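Local coordinates for protein probable porin (Pseudomonas aeruginosa, PDB 4FSP) that probably works as an outer-membrane porin of the OprD family, letting small solutes pass through a beta-barrel channel, at residues L130-P135 and Y223-L228. Sequence-based numbering, arbitrary orientation.
Sequences LPTIQP and YAQHFL. With C8E ((hydroxyethyloxy)tri(ethyloxy)octane), chain I.
F227 and Q225 both carry CG anti to the backbone N (chi1 168° and 170°), which holds both side chains extended from strand 223-235 to reach the turn at 130-133. There the flat ring of F227 receives P131. The proline CB stands over the middle of one face in a CH-pi contact, 3.5 Å from the F227 ring centroid and 11° off the ring normal, while CG leans over the rim, 3.7 Å from F227 CE1. A rigid proline suits this place: it fits the second position of the type I turn, and its ring carbons offer C-H groups to the aromatic face.

No direct hydrogen bond joins the two segments; water does the polar work. One molecule donates both to P131 O (2.8 Å) and to OE1 of Q225 (2.7 Å), while the amide's NE2 is hydrogen-bonded to S250 OG and P294 O, so both ends of the buried glutamine are engaged. As in OprD-family porins, the turn belongs to a chain segment folded inward from the barrel wall, and residues alternate along the strand: Y223, Q225 and F227 serve the inside, whereas H226 and L228 point away. Outside, H226 CE1 lies 3.3 Å from C11 of the detergent C8E, and H226 ND1 is hydrogen-bonded to Y214 OH.

Tyrosine at 223 supplies length as well as a hydroxyl: a second water, lying in the plane of its ring, is 2.8 Å from Y223 OH and donates to the carbonyl oxygen of T132.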
# COMPACT_ATOMS: atom_id res chain seq x y z
N LEU A 130 4.96 1.05 -4.57
CA LEU A 130 6.40 0.80 -4.42
C LEU A 130 6.83 0.76 -2.95
O LEU A 130 6.14 1.31 -2.08
CB LEU A 130 7.19 1.89 -5.15
CG LEU A 130 6.92 2.05 -6.64
CD1 LEU A 130 7.53 3.37 -7.12
CD2 LEU A 130 7.52 0.87 -7.40
N PRO A 131 7.97 0.11 -2.66
CA PRO A 131 8.41 0.00 -1.27
C PRO A 131 8.54 1.36 -0.58
O PRO A 131 8.50 1.46 0.65
CB PRO A 131 9.80 -0.66 -1.39
CG PRO A 131 9.71 -1.49 -2.64
CD PRO A 131 8.86 -0.63 -3.58
N THR A 132 8.70 2.41 -1.38
CA THR A 132 8.88 3.76 -0.86
C THR A 132 7.60 4.57 -0.92
O THR A 132 7.56 5.71 -0.43
CB THR A 132 9.92 4.53 -1.68
OG1 THR A 132 9.50 4.54 -3.05
CG2 THR A 132 11.29 3.86 -1.58
N ILE A 133 6.58 4.01 -1.56
CA ILE A 133 5.29 4.68 -1.65
C ILE A 133 4.19 3.70 -2.05
O ILE A 133 4.15 3.22 -3.18
CB ILE A 133 5.36 5.91 -2.59
CG1 ILE A 133 3.94 6.36 -2.98
CG2 ILE A 133 6.23 5.60 -3.82
CD1 ILE A 133 3.91 7.67 -3.75
N GLN A 134 3.33 3.39 -1.07
CA GLN A 134 2.23 2.42 -1.18
C GLN A 134 0.90 3.12 -0.87
O GLN A 134 0.82 3.86 0.10
CB GLN A 134 2.41 1.30 -0.15
CG GLN A 134 3.54 0.35 -0.44
CD GLN A 134 3.06 -0.89 -1.14
OE1 GLN A 134 3.49 -1.20 -2.26
NE2 GLN A 134 2.17 -1.62 -0.48
N PRO A 135 -0.15 2.84 -1.66
CA PRO A 135 -1.45 3.50 -1.42
C PRO A 135 -2.03 3.17 -0.05
O PRO A 135 -1.70 2.12 0.53
CB PRO A 135 -2.36 2.89 -2.50
CG PRO A 135 -1.71 1.59 -2.87
CD PRO A 135 -0.23 1.79 -2.69
N TYR A 223 13.94 13.86 3.22
CA TYR A 223 14.64 12.61 3.47
C TYR A 223 14.82 11.79 2.20
O TYR A 223 14.09 11.96 1.23
CB TYR A 223 13.89 11.76 4.51
CG TYR A 223 12.64 11.10 3.98
CD1 TYR A 223 11.43 11.79 3.99
CD2 TYR A 223 12.66 9.80 3.46
CE1 TYR A 223 10.27 11.21 3.49
CE2 TYR A 223 11.49 9.21 2.97
CZ TYR A 223 10.30 9.92 2.99
OH TYR A 223 9.13 9.37 2.51
N ALA A 224 15.80 10.90 2.24
CA ALA A 224 16.00 9.89 1.21
C ALA A 224 15.94 8.55 1.91
O ALA A 224 16.42 8.42 3.03
CB ALA A 224 17.36 10.05 0.54
N GLN A 225 15.36 7.55 1.26
CA GLN A 225 15.27 6.22 1.84
C GLN A 225 15.77 5.18 0.85
O GLN A 225 15.37 5.19 -0.31
CB GLN A 225 13.83 5.93 2.26
CG GLN A 225 13.53 4.49 2.68
CD GLN A 225 12.12 4.37 3.27
OE1 GLN A 225 11.23 3.70 2.71
NE2 GLN A 225 11.90 5.05 4.40
N HIS A 226 16.65 4.30 1.31
CA HIS A 226 17.11 3.17 0.50
C HIS A 226 16.37 1.93 0.97
O HIS A 226 16.23 1.71 2.17
CB HIS A 226 18.62 2.95 0.65
CG HIS A 226 19.46 4.07 0.14
ND1 HIS A 226 19.90 4.14 -1.17
CD2 HIS A 226 19.98 5.16 0.76
CE1 HIS A 226 20.63 5.22 -1.34
NE2 HIS A 226 20.70 5.86 -0.18
N PHE A 227 15.88 1.13 0.03
CA PHE A 227 15.18 -0.11 0.36
C PHE A 227 15.86 -1.28 -0.32
O PHE A 227 16.22 -1.20 -1.50
CB PHE A 227 13.72 -0.06 -0.10
CG PHE A 227 13.03 -1.40 -0.05
CD1 PHE A 227 13.08 -2.28 -1.14
CD2 PHE A 227 12.34 -1.79 1.09
CE1 PHE A 227 12.45 -3.52 -1.08
CE2 PHE A 227 11.70 -3.05 1.15
CZ PHE A 227 11.76 -3.91 0.06
N LEU A 228 15.97 -2.40 0.41
CA LEU A 228 16.47 -3.65 -0.18
C LEU A 228 15.60 -4.77 0.34
O LEU A 228 15.36 -4.86 1.54
CB LEU A 228 17.93 -3.91 0.21
CG LEU A 228 18.57 -5.16 -0.41
CD1 LEU A 228 18.62 -5.05 -1.94
CD2 LEU A 228 19.98 -5.38 0.15
C4 C8E I . 21.28 -2.04 -8.06
C5 C8E I . 21.48 -1.26 -6.77
C6 C8E I . 21.86 0.19 -7.00
C7 C8E I . 22.32 0.78 -5.66
C8 C8E I . 22.73 2.24 -5.74
O9 C8E I . 22.78 2.78 -4.43
C10 C8E I . 23.58 3.95 -4.35
C11 C8E I . 23.41 4.58 -2.97
O12 C8E I . 24.01 5.86 -2.88
O HOH W 1 10.61 1.05 2.37
O HOH W 2 9.31 6.86 1.33